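Local coordinates for protein multicopper oxidase (PDB 6VOW) that probably oxidises phenolic or lignin-related substrates in the manner of a laccase, passing their electrons through its copper centres to dioxygen, at residues 316-330 against 370-384. Residues are numbered along the deposited sequence; the frame is centred on the assembly and turned at random.
Sequences EPDLSIAETLSFRFE and LKKGGHYIFELRNLA
Phe327 drives the corner of its ring, CE1, onto one face of the Phe378 ring, 3.4 Å from CD2 and offset toward the rim. The two planes stand 52° apart, an oblique aromatic pair. With CG beside its own backbone N (chi1 -68°), Phe327 leans toward strand 375-382, while Phe437 meets it edge-to-face from the neighbouring sheet. On the same buried face Leu325 puts CD1 3.6 Å from CD2 of Tyr376 and touches Leu370 with its other methyl; CD2 of Leu370 in turn sits over the centre of the Tyr376 ring. Phe329 brings CE2 to within 4.1 Å of Leu380 CD2. An alanine at Phe378 would remove the surface under Phe327 CE1 and probably leave that ring freer to tilt, with a gap beside Ile453 and Leu427. The backbones run parallel, 323-329 being an edge strand of one sheet of a Greek-key cupredoxin sandwich, the fold of multicopper oxidase domains. Eight backbone hydrogen bonds join the segments, from Glu323 N to His375 O through to Leu383 N on Phe329 O; Phe329 N to Arg381 O is nearly straight (170°). At this end Asn382, paired with Phe329, touches the copper ligand His388, its ND2 held by Gly418 O and Tyr386 O. The opposite face, with Thr324 and Ser326 exposed and Arg328 partly so, is the looser, solvent side. Ser326 OG gives Glu379 OE1 a weak hydrogen bond of 2.9 Å, and Arg328 and Arg381 lie side by side, pointing the same way, Arg328 NE and Arg381 NH1 4.6 Å apart. Ile377 is the buried exception there, with Thr324 OG1 3.4 Å from its CB and Ala322 CB 3.6 Å from its CD1.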
ATOM      1  N   GLU A 316      15.533  13.302   7.266  1.00 67.53           N
ATOM      2  CA  GLU A 316      15.137  13.429   8.654  1.00 58.62           C
ATOM      3  C   GLU A 316      14.360  14.693   8.836  1.00 57.20           C
ATOM      4  O   GLU A 316      14.828  15.766   8.494  1.00 64.53           O
ATOM      5  CB  GLU A 316      16.352  13.447   9.581  1.00 65.24           C
ATOM      6  CG  GLU A 316      16.006  13.243  11.049  1.00 73.53           C
ATOM      7  CD  GLU A 316      15.148  12.009  11.328  1.00 87.83           C
ATOM      8  OE1 GLU A 316      15.695  10.871  11.256  1.00 65.20           O
ATOM      9  OE2 GLU A 316      13.927  12.186  11.628  1.00 93.24           O
ATOM     10  N   PRO A 317      13.138  14.586   9.309  1.00 56.45           N
ATOM     11  CA  PRO A 317      12.559  15.849   9.707  1.00 54.79           C
ATOM     12  C   PRO A 317      13.270  16.259  11.000  1.00 60.22           C
ATOM     13  O   PRO A 317      13.643  15.388  11.811  1.00 67.96           O
ATOM     14  CB  PRO A 317      11.064  15.538   9.851  1.00 50.80           C
ATOM     15  CG  PRO A 317      10.893  14.297   9.063  1.00 56.37           C
ATOM     16  CD  PRO A 317      12.149  13.520   9.321  1.00 52.24           C
ATOM     17  N   ASP A 318      13.528  17.573  11.087  1.00 57.16           N
ATOM     18  CA  ASP A 318      14.154  18.341  12.183  1.00 61.81           C
ATOM     19  C   ASP A 318      12.956  19.072  12.887  1.00 49.97           C
ATOM     20  O   ASP A 318      12.490  20.120  12.415  1.00 53.93           O
ATOM     21  CB  ASP A 318      15.251  19.338  11.591  1.00 50.49           C
ATOM     22  CG  ASP A 318      15.624  20.478  12.558  1.00 67.85           C
ATOM     23  OD1 ASP A 318      15.025  20.551  13.650  1.00 49.94           O
ATOM     24  OD2 ASP A 318      16.532  21.315  12.238  1.00 97.21           O
ATOM     25  N   LEU A 319      12.478  18.500  13.992  1.00 59.32           N
ATOM     26  CA  LEU A 319      11.306  19.034  14.708  1.00 65.56           C
ATOM     27  C   LEU A 319      11.459  20.460  15.174  1.00 72.66           C
ATOM     28  O   LEU A 319      10.499  21.217  15.106  1.00 75.33           O
ATOM     29  CB  LEU A 319      10.890  18.146  15.887  1.00 59.71           C
ATOM     30  CG  LEU A 319      10.527  16.699  15.513  1.00 64.61           C
ATOM     31  CD1 LEU A 319       9.618  16.084  16.573  1.00 70.39           C
ATOM     32  CD2 LEU A 319       9.870  16.596  14.138  1.00 63.05           C
ATOM     33  N   SER A 320      12.650  20.840  15.639  1.00 76.53           N
ATOM     34  CA  SER A 320      12.847  22.180  16.156  1.00 68.97           C
ATOM     35  C   SER A 320      12.644  23.231  15.047  1.00 71.52           C
ATOM     36  O   SER A 320      12.235  24.362  15.342  1.00 85.42           O
ATOM     37  CB  SER A 320      14.228  22.303  16.811  1.00 81.88           C
ATOM     38  OG  SER A 320      15.231  21.648  16.035  1.00 77.59           O
ATOM     39  N   ILE A 321      12.901  22.890  13.781  1.00 70.57           N
ATOM     40  CA  ILE A 321      12.683  23.886  12.713  1.00 76.81           C
ATOM     41  C   ILE A 321      11.306  23.749  11.979  1.00 73.26           C
ATOM     42  O   ILE A 321      10.888  24.637  11.198  1.00 59.40           O
ATOM     43  CB  ILE A 321      13.930  23.986  11.795  1.00 79.93           C
ATOM     44  CG1 ILE A 321      14.420  25.443  11.764  1.00 76.33           C
ATOM     45  CG2 ILE A 321      13.714  23.363  10.408  1.00 79.42           C
ATOM     46  CD1 ILE A 321      13.398  26.497  11.343  1.00 83.91           C
ATOM     47  N   ALA A 322      10.570  22.679  12.278  1.00 65.00           N
ATOM     48  CA  ALA A 322       9.321  22.424  11.549  1.00 67.45           C
ATOM     49  C   ALA A 322       8.154  23.378  11.892  1.00 59.92           C
ATOM     50  O   ALA A 322       8.072  23.987  12.950  1.00 70.86           O
ATOM     51  CB  ALA A 322       8.896  20.969  11.668  1.00 69.36           C
ATOM     52  N   GLU A 323       7.275  23.524  10.924  1.00 67.87           N
ATOM     53  CA  GLU A 323       6.103  24.404  10.975  1.00 63.02           C
ATOM     54  C   GLU A 323       4.891  23.482  10.909  1.00 74.61           C
ATOM     55  O   GLU A 323       4.914  22.502  10.131  1.00 60.18           O
ATOM     56  CB  GLU A 323       6.140  25.256   9.717  1.00 50.73           C
ATOM     57  CG  GLU A 323       5.154  26.410   9.532  1.00 67.97           C
ATOM     58  CD  GLU A 323       5.601  27.395   8.428  1.00 82.99           C
ATOM     59  OE1 GLU A 323       4.728  28.135   7.897  1.00 84.07           O
ATOM     60  OE2 GLU A 323       6.817  27.436   8.072  1.00 83.99           O
ATOM     61  N   THR A 324       3.839  23.775  11.689  1.00 71.28           N
ATOM     62  CA  THR A 324       2.690  22.875  11.649  1.00 72.62           C
ATOM     63  C   THR A 324       1.579  23.255  10.651  1.00 70.24           C
ATOM     64  O   THR A 324       1.277  24.430  10.424  1.00 79.62           O
ATOM     65  CB  THR A 324       2.123  22.567  13.046  1.00 74.33           C
ATOM     66  OG1 THR A 324       3.163  22.023  13.878  1.00 72.20           O
ATOM     67  CG2 THR A 324       0.966  21.526  12.940  1.00 67.85           C
ATOM     68  N   LEU A 325       1.024  22.229  10.012  1.00 64.45           N
ATOM     69  CA  LEU A 325      -0.224  22.352   9.282  1.00 63.22           C
ATOM     70  C   LEU A 325      -1.200  21.373   9.850  1.00 67.23           C
ATOM     71  O   LEU A 325      -0.896  20.205  10.095  1.00 54.63           O
ATOM     72  CB  LEU A 325      -0.083  22.082   7.794  1.00 76.52           C
ATOM     73  CG  LEU A 325       0.649  23.176   7.003  1.00 75.61           C
ATOM     74  CD1 LEU A 325       2.129  23.237   7.379  1.00 56.87           C
ATOM     75  CD2 LEU A 325       0.478  22.934   5.499  1.00 75.58           C
ATOM     76  N   SER A 326      -2.411  21.869  10.047  1.00 64.05           N
ATOM     77  CA  SER A 326      -3.410  21.045  10.618  1.00 55.44           C
ATOM     78  C   SER A 326      -4.380  20.709   9.552  1.00 56.83           C
ATOM     79  O   SER A 326      -4.746  21.558   8.721  1.00 64.82           O
ATOM     80  CB  SER A 326      -4.089  21.722  11.764  1.00 52.69           C
ATOM     81  OG  SER A 326      -4.462  20.660  12.627  1.00 66.44           O
ATOM     82  N   PHE A 327      -4.775  19.451   9.561  1.00 63.19           N
ATOM     83  CA  PHE A 327      -5.685  18.924   8.578  1.00 72.68           C
ATOM     84  C   PHE A 327      -6.846  18.265   9.331  1.00 73.06           C
ATOM     85  O   PHE A 327      -6.619  17.463  10.278  1.00 57.88           O
ATOM     86  CB  PHE A 327      -4.935  17.940   7.660  1.00 77.63           C
ATOM     87  CG  PHE A 327      -3.908  18.600   6.764  1.00 66.12           C
ATOM     88  CD1 PHE A 327      -2.556  18.539   7.060  1.00 58.42           C
ATOM     89  CD2 PHE A 327      -4.299  19.274   5.626  1.00 57.52           C
ATOM     90  CE1 PHE A 327      -1.616  19.139   6.220  1.00 67.54           C
ATOM     91  CE2 PHE A 327      -3.384  19.898   4.807  1.00 62.46           C
ATOM     92  CZ  PHE A 327      -2.045  19.831   5.085  1.00 66.97           C
ATOM     93  N   ARG A 328      -8.075  18.630   8.939  1.00 69.13           N
ATOM     94  CA  ARG A 328      -9.311  18.051   9.527  1.00 69.23           C
ATOM     95  C   ARG A 328     -10.043  17.097   8.583  1.00 50.71           C
ATOM     96  O   ARG A 328     -10.464  17.497   7.513  1.00 53.70           O
ATOM     97  CB  ARG A 328     -10.274  19.166   9.966  1.00 75.44           C
ATOM     98  CG  ARG A 328      -9.707  20.118  11.030  1.00 71.94           C
ATOM     99  CD  ARG A 328     -10.664  21.258  11.319  1.00 71.80           C
ATOM    100  NE  ARG A 328     -11.173  21.905  10.097  1.00 84.72           N
ATOM    101  CZ  ARG A 328     -10.475  22.727   9.301  1.00 71.63           C
ATOM    102  NH1 ARG A 328      -9.204  23.059   9.549  1.00 65.79           N
ATOM    103  NH2 ARG A 328     -11.072  23.242   8.237  1.00 98.48           N
ATOM    104  N   PHE A 329     -10.230  15.843   9.016  1.00 49.93           N
ATOM    105  CA  PHE A 329     -10.956  14.814   8.237  1.00 61.88           C
ATOM    106  C   PHE A 329     -12.253  14.497   9.046  1.00 51.95           C
ATOM    107  O   PHE A 329     -12.106  14.073  10.175  1.00 55.50           O
ATOM    108  CB  PHE A 329     -10.082  13.467   8.056  1.00 54.37           C
ATOM    109  CG  PHE A 329      -8.618  13.675   7.659  1.00 62.45           C
ATOM    110  CD1 PHE A 329      -8.194  13.476   6.332  1.00 59.87           C
ATOM    111  CD2 PHE A 329      -7.642  14.033   8.602  1.00 64.39           C
ATOM    112  CE1 PHE A 329      -6.861  13.694   5.934  1.00 64.83           C
ATOM    113  CE2 PHE A 329      -6.297  14.249   8.217  1.00 62.12           C
ATOM    114  CZ  PHE A 329      -5.911  14.065   6.882  1.00 63.81           C
ATOM    115  N   GLU A 330     -13.525  14.676   8.640  1.00 75.40           N
ATOM    116  CA  GLU A 330     -14.082  15.511   7.610  1.00 61.00           C
ATOM    117  C   GLU A 330     -14.606  16.707   8.368  1.00 77.99           C
ATOM    118  O   GLU A 330     -14.417  16.792   9.595  1.00 88.97           O
ATOM    119  CB  GLU A 330     -15.224  14.764   6.847  1.00 57.55           C
ATOM    120  CG  GLU A 330     -16.560  14.462   7.611  1.00 55.70           C
ATOM    121  CD  GLU A 330     -17.943  15.052   7.021  1.00 72.36           C
ATOM    122  OE1 GLU A 330     -18.625  15.715   7.825  1.00 73.94           O
ATOM    123  OE2 GLU A 330     -18.430  14.856   5.843  1.00 59.04           O
ATOM    124  N   LEU A 370       3.830  23.891   0.223  1.00 55.54           N
ATOM    125  CA  LEU A 370       5.049  23.726   1.000  1.00 57.42           C
ATOM    126  C   LEU A 370       6.246  24.236   0.222  1.00 54.84           C
ATOM    127  O   LEU A 370       6.304  24.121  -0.994  1.00 53.72           O
ATOM    128  CB  LEU A 370       5.292  22.242   1.331  1.00 55.69           C
ATOM    129  CG  LEU A 370       4.157  21.499   2.014  1.00 54.62           C
ATOM    130  CD1 LEU A 370       4.564  20.084   2.233  1.00 49.51           C
ATOM    131  CD2 LEU A 370       3.700  22.135   3.339  1.00 57.40           C
ATOM    132  N   LYS A 371       7.201  24.793   0.943  1.00 50.18           N
ATOM    133  CA  LYS A 371       8.472  25.208   0.358  1.00 62.25           C
ATOM    134  C   LYS A 371       9.411  24.004   0.210  1.00 62.35           C
ATOM    135  O   LYS A 371       9.546  23.221   1.137  1.00 60.61           O
ATOM    136  CB  LYS A 371       9.092  26.304   1.230  1.00 70.85           C
ATOM    137  CG  LYS A 371       8.334  27.624   1.109  1.00 82.38           C
ATOM    138  CD  LYS A 371       8.639  28.624   2.226  1.00 95.04           C
ATOM    139  CE  LYS A 371       7.490  29.619   2.433  1.00 99.66           C
ATOM    140  NZ  LYS A 371       7.979  30.949   2.925  1.00 92.34           N
ATOM    141  N   LYS A 372      10.063  23.884  -0.948  1.00 57.45           N
ATOM    142  CA  LYS A 372      10.957  22.775  -1.231  1.00 55.85           C
ATOM    143  C   LYS A 372      12.093  22.785  -0.236  1.00 57.14           C
ATOM    144  O   LYS A 372      12.687  23.833   0.016  1.00 57.01           O
ATOM    145  CB  LYS A 372      11.463  22.805  -2.691  1.00 66.88           C
ATOM    146  CG  LYS A 372      12.272  21.575  -3.161  1.00 67.35           C
ATOM    147  CD  LYS A 372      12.869  21.743  -4.576  1.00 75.73           C
ATOM    148  CE  LYS A 372      14.215  21.039  -4.795  1.00 85.46           C
ATOM    149  NZ  LYS A 372      14.149  19.660  -5.383  1.00 70.79           N
ATOM    150  N   GLY A 373      12.333  21.643   0.403  1.00 51.57           N
ATOM    151  CA  GLY A 373      13.356  21.561   1.454  1.00 51.48           C
ATOM    152  C   GLY A 373      12.848  22.020   2.798  1.00 40.08           C
ATOM    153  O   GLY A 373      13.545  21.934   3.767  1.00 48.31           O
ATOM    154  N   GLY A 374      11.586  22.407   2.860  1.00 53.12           N
ATOM    155  CA  GLY A 374      10.964  22.847   4.115  1.00 54.03           C
ATOM    156  C   GLY A 374      10.593  21.661   4.990  1.00 50.98           C
ATOM    157  O   GLY A 374      10.207  20.584   4.506  1.00 57.09           O
ATOM    158  N   HIS A 375      10.656  21.894   6.285  1.00 52.80           N
ATOM    159  CA  HIS A 375      10.350  20.889   7.298  1.00 57.41           C
ATOM    160  C   HIS A 375       8.985  21.280   7.921  1.00 59.34           C
ATOM    161  O   HIS A 375       8.796  22.412   8.362  1.00 55.13           O
ATOM    162  CB  HIS A 375      11.479  20.831   8.314  1.00 47.45           C
ATOM    163  CG  HIS A 375      12.774  20.259   7.773  1.00 68.73           C
ATOM    164  ND1 HIS A 375      13.487  20.842   6.749  1.00 77.48           N
ATOM    165  CD2 HIS A 375      13.491  19.175   8.150  1.00 55.69           C
ATOM    166  CE1 HIS A 375      14.565  20.120   6.483  1.00 68.00           C
ATOM    167  NE2 HIS A 375      14.592  19.106   7.334  1.00 65.68           N
ATOM    168  N   TYR A 376       8.046  20.340   7.883  1.00 60.52           N
ATOM    169  CA  TYR A 376       6.680  20.564   8.294  1.00 52.26           C
ATOM    170  C   TYR A 376       6.242  19.450   9.194  1.00 52.79           C
ATOM    171  O   TYR A 376       6.751  18.317   9.107  1.00 61.04           O
ATOM    172  CB  TYR A 376       5.762  20.648   7.076  1.00 54.41           C
ATOM    173  CG  TYR A 376       6.092  21.764   6.144  1.00 51.92           C
ATOM    174  CD1 TYR A 376       6.907  21.547   5.067  1.00 55.89           C
ATOM    175  CD2 TYR A 376       5.585  23.042   6.330  1.00 57.95           C
ATOM    176  CE1 TYR A 376       7.247  22.568   4.207  1.00 60.66           C
ATOM    177  CE2 TYR A 376       5.900  24.072   5.447  1.00 52.03           C
ATOM    178  CZ  TYR A 376       6.761  23.814   4.408  1.00 52.08           C
ATOM    179  OH  TYR A 376       7.121  24.755   3.524  1.00 67.10           O
ATOM    180  N   ILE A 377       5.320  19.793  10.093  1.00 61.91           N
ATOM    181  CA  ILE A 377       4.597  18.828  10.922  1.00 61.58           C
ATOM    182  C   ILE A 377       3.194  18.934  10.402  1.00 51.67           C
ATOM    183  O   ILE A 377       2.707  20.054  10.251  1.00 58.94           O
ATOM    184  CB  ILE A 377       4.452  19.221  12.422  1.00 70.31           C
ATOM    185  CG1 ILE A 377       5.743  19.737  13.059  1.00 66.65           C
ATOM    186  CG2 ILE A 377       3.832  18.080  13.229  1.00 63.69           C
ATOM    187  CD1 ILE A 377       6.708  18.664  13.429  1.00 67.12           C
ATOM    188  N   PHE A 378       2.561  17.787  10.144  1.00 54.91           N
ATOM    189  CA  PHE A 378       1.152  17.646   9.828  1.00 59.72           C
ATOM    190  C   PHE A 378       0.483  17.047  11.059  1.00 63.19           C
ATOM    191  O   PHE A 378       0.841  15.935  11.493  1.00 57.38           O
ATOM    192  CB  PHE A 378       0.951  16.699   8.647  1.00 62.00           C
ATOM    193  CG  PHE A 378       1.290  17.290   7.312  1.00 62.40           C
ATOM    194  CD1 PHE A 378       2.144  18.394   7.146  1.00 64.84           C
ATOM    195  CD2 PHE A 378       0.746  16.723   6.187  1.00 53.56           C
ATOM    196  CE1 PHE A 378       2.428  18.895   5.870  1.00 55.76           C
ATOM    197  CE2 PHE A 378       1.027  17.206   4.937  1.00 53.26           C
ATOM    198  CZ  PHE A 378       1.856  18.300   4.767  1.00 57.22           C
ATOM    199  N   GLU A 379      -0.443  17.815  11.638  1.00 57.51           N
ATOM    200  CA  GLU A 379      -1.357  17.315  12.620  1.00 56.12           C
ATOM    201  C   GLU A 379      -2.511  16.718  11.857  1.00 54.84           C
ATOM    202  O   GLU A 379      -3.193  17.406  11.090  1.00 62.51           O
ATOM    203  CB  GLU A 379      -1.879  18.406  13.545  1.00 62.70           C
ATOM    204  CG  GLU A 379      -2.565  17.799  14.789  1.00 81.35           C
ATOM    205  CD  GLU A 379      -3.253  18.824  15.694  1.00 98.76           C
ATOM    206  OE1 GLU A 379      -4.309  19.374  15.263  1.00 93.82           O
ATOM    207  OE2 GLU A 379      -2.769  19.055  16.845  1.00112.75           O
ATOM    208  N   LEU A 380      -2.740  15.444  12.057  1.00 55.98           N
ATOM    209  CA  LEU A 380      -3.805  14.729  11.357  1.00 50.01           C
ATOM    210  C   LEU A 380      -4.919  14.514  12.357  1.00 53.27           C
ATOM    211  O   LEU A 380      -4.708  13.772  13.277  1.00 52.51           O
ATOM    212  CB  LEU A 380      -3.268  13.375  10.874  1.00 50.10           C
ATOM    213  CG  LEU A 380      -2.023  13.415   9.993  1.00 46.98           C
ATOM    214  CD1 LEU A 380      -1.727  12.025   9.530  1.00 44.62           C
ATOM    215  CD2 LEU A 380      -2.279  14.240   8.778  1.00 49.85           C
ATOM    216  N   ARG A 381      -6.060  15.213  12.204  1.00 59.63           N
ATOM    217  CA  ARG A 381      -7.238  15.154  13.127  1.00 53.46           C
ATOM    218  C   ARG A 381      -8.404  14.391  12.452  1.00 49.37           C
ATOM    219  O   ARG A 381      -8.984  14.869  11.483  1.00 50.34           O
ATOM    220  CB  ARG A 381      -7.762  16.573  13.529  1.00 52.36           C
ATOM    221  CG  ARG A 381      -6.677  17.492  14.081  1.00 65.10           C
ATOM    222  CD  ARG A 381      -7.127  18.941  14.116  1.00 72.01           C
ATOM    223  NE  ARG A 381      -8.258  19.068  15.026  1.00 72.71           N
ATOM    224  CZ  ARG A 381      -9.171  20.017  14.976  1.00 72.65           C
ATOM    225  NH1 ARG A 381      -9.113  20.992  14.067  1.00 80.86           N
ATOM    226  NH2 ARG A 381     -10.158  19.992  15.854  1.00 76.55           N
ATOM    227  N   ASN A 382      -8.744  13.207  12.952  1.00 53.78           N
ATOM    228  CA  ASN A 382      -9.923  12.464  12.440  1.00 53.23           C
ATOM    229  C   ASN A 382     -11.068  12.945  13.321  1.00 69.07           C
ATOM    230  O   ASN A 382     -11.166  12.580  14.518  1.00 67.10           O
ATOM    231  CB  ASN A 382      -9.691  10.974  12.585  1.00 54.00           C
ATOM    232  CG  ASN A 382     -10.706  10.088  11.837  1.00 52.05           C
ATOM    233  OD1 ASN A 382     -11.645  10.549  11.216  1.00 55.45           O
ATOM    234  ND2 ASN A 382     -10.500   8.770  11.922  1.00 49.00           N
ATOM    235  N   LEU A 383     -11.915  13.799  12.741  1.00 76.87           N
ATOM    236  CA  LEU A 383     -13.138  14.253  13.397  1.00 72.35           C
ATOM    237  C   LEU A 383     -14.310  13.335  13.054  1.00 81.09           C
ATOM    238  O   LEU A 383     -15.383  13.801  12.643  1.00 98.42           O
ATOM    239  CB  LEU A 383     -13.447  15.688  13.000  1.00 69.02           C
ATOM    240  CG  LEU A 383     -12.292  16.687  13.091  1.00 72.47           C
ATOM    241  CD1 LEU A 383     -12.828  18.065  12.708  1.00 74.08           C
ATOM    242  CD2 LEU A 383     -11.640  16.704  14.462  1.00 71.04           C
ATOM    243  N   ALA A 384     -14.107  12.027  13.238  1.00 65.72           N
ATOM    244  CA  ALA A 384     -15.164  11.036  13.026  1.00 52.44           C
ATOM    245  C   ALA A 384     -14.892   9.721  13.756  1.00 63.61           C
ATOM    246  O   ALA A 384     -13.809   9.495  14.336  1.00 72.10           O
ATOM    247  CB  ALA A 384     -15.418  10.789  11.552  1.00 48.17           C
TER